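Long-range contact in fructose-bisphosphate aldolase (Slackia heliotrinireducens, PDB 4MOZ), which is an aldolase of the DeoC/LacD family, built on a closed eight-stranded beta/alpha (TIM) barrel: residues Asp187-Gly199 against Asp207-Asp219. Numbering follows the deposited sequence.
Sequences DEKAPTTIAGAAG and DFVKVNPPVATED
Ile-194 is the apolar centre of this contact, its three outer carbons gathered around the backbone O of Asn-212, with CD1 the nearest at 3.4 Å. CG2 also meets CG2 of Val-211 at 3.7 Å, and CG1 lies across CB of Pro-214 at 3.8 Å. CG1 stands anti to the carbonyl carbon (chi1 -57°), which turns this branch to Pro-214 and leaves CG2 to Val-211. Further along the helix, CB of Ala-197 touches Val-211 CG1, and Ala-198 CA packs at 4.2 Å from Val-209 CG2, where strand 208-210 runs beside the helix.

Toward the N-terminal end of the helix polar links join the apolar ones. Val-215 N donates to Lys-189 O over 2.9 Å in a nearly straight bond (165° at the hydrogen), approaching almost along the C=O axis; Pro-214 CA adds a CA-H...O contact to the same oxygen. The extended Lys-189 chain crosses Asn-212 obliquely, its CE packing against the amide, 3.7 Å from Asn-212 ND2. Asn-212 ND2 donates to a water, which in turn donates to Glu-188 O. Beyond Val-215, the Thr-217 methyl CG2 points at CG of the Pro-191 ring, 4.0 Å away.

The turn from Asp-187 to Ala-190 is tied to the helix by Thr-193 OG1, which donates to Asp-187 O at 2.6 Å; Ala-190 is the N-cap residue. The following helix, 222-232, packs Ala-229 on Ile-194 and Leu-226 on Pro-214, and Asn-225 ND2 bonds to Val-215 O.

The contact joins the helix and second strand of the beta-alpha-beta unit 172-177, 191-204, 208-210. Alanine, isoleucine and valine side chains pack the helix against strand 208-210 and the residues that follow it, while one direct backbone bond and a water bridge fasten the loop after the strand to the turn leading into the helix.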
loop_
_atom_site.group_PDB
_atom_site.type_symbol
_atom_site.label_atom_id
_atom_site.label_comp_id
_atom_site.label_asym_id
_atom_site.label_seq_id
_atom_site.Cartn_x
_atom_site.Cartn_y
_atom_site.Cartn_z
ATOM N N ASP C 187 28.399 -14.291 -6.282
ATOM C CA ASP C 187 28.272 -15.019 -5.018
ATOM C C ASP C 187 27.004 -15.875 -4.910
ATOM O O ASP C 187 26.735 -16.440 -3.848
ATOM C CB ASP C 187 28.336 -14.044 -3.838
ATOM C CG ASP C 187 29.636 -13.265 -3.791
ATOM O OD1 ASP C 187 30.685 -13.815 -4.188
ATOM O OD2 ASP C 187 29.610 -12.100 -3.350
ATOM N N GLU C 188 26.243 -15.979 -6.002
ATOM C CA GLU C 188 24.972 -16.722 -6.020
ATOM C C GLU C 188 25.041 -18.121 -5.401
ATOM O O GLU C 188 24.158 -18.510 -4.633
ATOM C CB GLU C 188 24.414 -16.824 -7.443
ATOM C CG GLU C 188 23.328 -15.808 -7.758
ATOM C CD GLU C 188 22.400 -16.266 -8.873
ATOM O OE1 GLU C 188 22.900 -16.687 -9.936
ATOM O OE2 GLU C 188 21.165 -16.205 -8.686
ATOM N N LYS C 189 26.090 -18.867 -5.733
ATOM C CA LYS C 189 26.202 -20.259 -5.307
ATOM C C LYS C 189 27.448 -20.531 -4.458
ATOM O O LYS C 189 27.908 -21.673 -4.351
ATOM C CB LYS C 189 26.114 -21.191 -6.525
ATOM C CG LYS C 189 24.753 -21.137 -7.206
ATOM C CD LYS C 189 24.730 -21.850 -8.543
ATOM C CE LYS C 189 23.335 -21.788 -9.140
ATOM N NZ LYS C 189 23.304 -22.355 -10.515
ATOM N N ALA C 190 27.986 -19.477 -3.846
ATOM C CA ALA C 190 29.040 -19.631 -2.852
ATOM C C ALA C 190 28.481 -20.394 -1.649
ATOM O O ALA C 190 27.300 -20.255 -1.320
ATOM C CB ALA C 190 29.584 -18.276 -2.427
ATOM N N PRO C 191 29.320 -21.224 -1.004
ATOM C CA PRO C 191 28.885 -21.981 0.177
ATOM C C PRO C 191 28.226 -21.122 1.269
ATOM O O PRO C 191 27.205 -21.530 1.824
ATOM C CB PRO C 191 30.185 -22.604 0.688
ATOM C CG PRO C 191 31.015 -22.769 -0.545
ATOM C CD PRO C 191 30.683 -21.604 -1.432
ATOM N N THR C 192 28.796 -19.951 1.560
ATOM C CA THR C 192 28.259 -19.055 2.596
ATOM C C THR C 192 26.893 -18.489 2.213
ATOM O O THR C 192 26.030 -18.292 3.071
ATOM C CB THR C 192 29.207 -17.875 2.907
ATOM O OG1 THR C 192 29.506 -17.171 1.698
ATOM C CG2 THR C 192 30.509 -18.360 3.553
ATOM N N THR C 193 26.705 -18.229 0.922
ATOM C CA THR C 193 25.437 -17.730 0.410
ATOM C C THR C 193 24.324 -18.760 0.607
ATOM O O THR C 193 23.233 -18.423 1.076
ATOM C CB THR C 193 25.554 -17.364 -1.075
ATOM O OG1 THR C 193 26.573 -16.368 -1.240
ATOM C CG2 THR C 193 24.238 -16.828 -1.610
ATOM N N ILE C 194 24.619 -20.011 0.257
ATOM C CA ILE C 194 23.670 -21.113 0.381
ATOM C C ILE C 194 23.340 -21.378 1.849
ATOM O O ILE C 194 22.185 -21.621 2.199
ATOM C CB ILE C 194 24.213 -22.395 -0.295
ATOM C CG1 ILE C 194 24.539 -22.140 -1.778
ATOM C CG2 ILE C 194 23.249 -23.564 -0.122
ATOM C CD1 ILE C 194 23.400 -21.596 -2.617
ATOM N N ALA C 195 24.361 -21.313 2.703
ATOM C CA ALA C 195 24.179 -21.499 4.141
ATOM C C ALA C 195 23.333 -20.379 4.747
ATOM O O ALA C 195 22.445 -20.636 5.568
ATOM C CB ALA C 195 25.524 -21.615 4.843
ATOM N N GLY C 196 23.604 -19.143 4.325
ATOM C CA GLY C 196 22.829 -17.977 4.755
ATOM C C GLY C 196 21.357 -18.110 4.414
ATOM O O GLY C 196 20.485 -17.897 5.266
ATOM N N ALA C 197 21.090 -18.481 3.162
ATOM C CA ALA C 197 19.734 -18.687 2.662
ATOM C C ALA C 197 19.001 -19.747 3.479
ATOM O O ALA C 197 17.845 -19.561 3.857
ATOM C CB ALA C 197 19.774 -19.076 1.190
ATOM N N ALA C 198 19.690 -20.852 3.757
ATOM C CA ALA C 198 19.125 -21.941 4.545
ATOM C C ALA C 198 18.744 -21.498 5.957
ATOM O O ALA C 198 17.685 -21.875 6.461
ATOM C CB ALA C 198 20.091 -23.113 4.594
ATOM N N GLY C 199 19.598 -20.690 6.583
ATOM C CA GLY C 199 19.336 -20.170 7.928
ATOM C C GLY C 199 18.153 -19.215 8.005
ATOM O O GLY C 199 17.415 -19.204 8.996
ATOM N N ASP C 207 9.041 -25.231 7.058
ATOM C CA ASP C 207 9.235 -26.655 7.288
ATOM C C ASP C 207 10.375 -27.202 6.437
ATOM O O ASP C 207 11.137 -28.066 6.885
ATOM C CB ASP C 207 7.942 -27.401 6.991
ATOM C CG ASP C 207 6.819 -26.965 7.891
ATOM O OD1 ASP C 207 6.962 -27.104 9.126
ATOM O OD2 ASP C 207 5.812 -26.450 7.370
ATOM N N PHE C 208 10.478 -26.693 5.210
ATOM C CA PHE C 208 11.535 -27.068 4.282
ATOM C C PHE C 208 12.063 -25.843 3.552
ATOM O O PHE C 208 11.333 -24.870 3.351
ATOM C CB PHE C 208 11.034 -28.100 3.262
ATOM C CG PHE C 208 10.665 -29.423 3.869
ATOM C CD1 PHE C 208 11.637 -30.387 4.113
ATOM C CD2 PHE C 208 9.342 -29.705 4.202
ATOM C CE1 PHE C 208 11.299 -31.605 4.684
ATOM C CE2 PHE C 208 8.998 -30.923 4.767
ATOM C CZ PHE C 208 9.976 -31.874 5.007
ATOM N N VAL C 209 13.335 -25.897 3.168
ATOM C CA VAL C 209 13.957 -24.841 2.381
ATOM C C VAL C 209 14.621 -25.442 1.144
ATOM O O VAL C 209 15.391 -26.403 1.244
ATOM C CB VAL C 209 14.967 -23.999 3.206
ATOM C CG1 VAL C 209 16.010 -24.873 3.894
ATOM C CG2 VAL C 209 15.636 -22.939 2.337
ATOM N N LYS C 210 14.297 -24.884 -0.019
ATOM C CA LYS C 210 14.913 -25.296 -1.271
ATOM C C LYS C 210 15.986 -24.289 -1.667
ATOM O O LYS C 210 15.705 -23.108 -1.817
ATOM C CB LYS C 210 13.839 -25.474 -2.365
ATOM C CG LYS C 210 14.294 -25.342 -3.814
ATOM C CD LYS C 210 15.391 -26.303 -4.240
ATOM C CE LYS C 210 15.661 -26.154 -5.734
ATOM N NZ LYS C 210 17.105 -26.060 -6.071
ATOM N N VAL C 211 17.216 -24.772 -1.809
ATOM C CA VAL C 211 18.354 -23.936 -2.198
ATOM C C VAL C 211 19.056 -24.533 -3.413
ATOM O O VAL C 211 18.824 -25.686 -3.761
ATOM C CB VAL C 211 19.391 -23.784 -1.052
ATOM C CG1 VAL C 211 18.809 -23.005 0.123
ATOM C CG2 VAL C 211 19.913 -25.143 -0.598
ATOM N N ASN C 212 19.905 -23.744 -4.060
ATOM C CA ASN C 212 20.810 -24.260 -5.074
ATOM C C ASN C 212 21.930 -25.057 -4.420
ATOM O O ASN C 212 22.292 -24.779 -3.269
ATOM C CB ASN C 212 21.429 -23.115 -5.869
ATOM C CG ASN C 212 20.472 -22.520 -6.872
ATOM O OD1 ASN C 212 19.765 -23.245 -7.575
ATOM N ND2 ASN C 212 20.446 -21.192 -6.948
ATOM N N PRO C 213 22.486 -26.052 -5.141
ATOM C CA PRO C 213 23.711 -26.659 -4.631
ATOM C C PRO C 213 24.853 -25.640 -4.662
ATOM O O PRO C 213 24.989 -24.905 -5.642
ATOM C CB PRO C 213 23.972 -27.811 -5.611
ATOM C CG PRO C 213 23.234 -27.438 -6.857
ATOM C CD PRO C 213 22.027 -26.683 -6.393
ATOM N N PRO C 214 25.649 -25.564 -3.579
ATOM C CA PRO C 214 26.822 -24.685 -3.586
ATOM C C PRO C 214 27.927 -25.232 -4.483
ATOM O O PRO C 214 28.006 -26.441 -4.691
ATOM C CB PRO C 214 27.281 -24.694 -2.126
ATOM C CG PRO C 214 26.749 -25.970 -1.563
ATOM C CD PRO C 214 25.450 -26.219 -2.272
ATOM N N VAL C 215 28.768 -24.348 -5.013
ATOM C CA VAL C 215 29.934 -24.776 -5.788
ATOM C C VAL C 215 30.929 -25.558 -4.920
ATOM O O VAL C 215 30.969 -25.395 -3.693
ATOM C CB VAL C 215 30.668 -23.589 -6.469
ATOM C CG1 VAL C 215 29.793 -22.951 -7.539
ATOM C CG2 VAL C 215 31.128 -22.557 -5.444
ATOM N N ALA C 216 31.710 -26.419 -5.566
ATOM C CA ALA C 216 32.858 -27.042 -4.922
ATOM C C ALA C 216 33.930 -25.984 -4.704
ATOM O O ALA C 216 34.027 -25.017 -5.465
ATOM C CB ALA C 216 33.403 -28.175 -5.776
ATOM N N THR C 217 34.716 -26.163 -3.650
ATOM C CA THR C 217 35.863 -25.299 -3.377
ATOM C C THR C 217 37.122 -26.164 -3.279
ATOM O O THR C 217 37.040 -27.394 -3.355
ATOM C CB THR C 217 35.660 -24.472 -2.086
ATOM O OG1 THR C 217 35.229 -25.329 -1.021
ATOM C CG2 THR C 217 34.613 -23.382 -2.300
ATOM N N GLU C 218 38.284 -25.530 -3.122
ATOM C CA GLU C 218 39.541 -26.264 -2.946
ATOM C C GLU C 218 39.434 -27.225 -1.764
ATOM O O GLU C 218 39.872 -28.373 -1.841
ATOM C CB GLU C 218 40.719 -25.302 -2.729
ATOM C CG GLU C 218 40.820 -24.154 -3.732
ATOM C CD GLU C 218 41.110 -24.606 -5.159
ATOM O OE1 GLU C 218 41.786 -25.644 -5.352
ATOM O OE2 GLU C 218 40.666 -23.908 -6.097
ATOM N N ASP C 219 38.817 -26.745 -0.689
ATOM C CA ASP C 219 38.702 -27.487 0.558
ATOM C C ASP C 219 37.651 -28.606 0.512
ATOM O O ASP C 219 37.890 -29.709 1.018
ATOM C CB ASP C 219 38.385 -26.511 1.697
ATOM C CG ASP C 219 38.830 -27.026 3.055
ATOM O OD1 ASP C 219 39.991 -27.474 3.181
ATOM O OD2 ASP C 219 38.021 -26.970 4.003
HETATM O O HOH W 1 21.604 -19.489 -4.816
#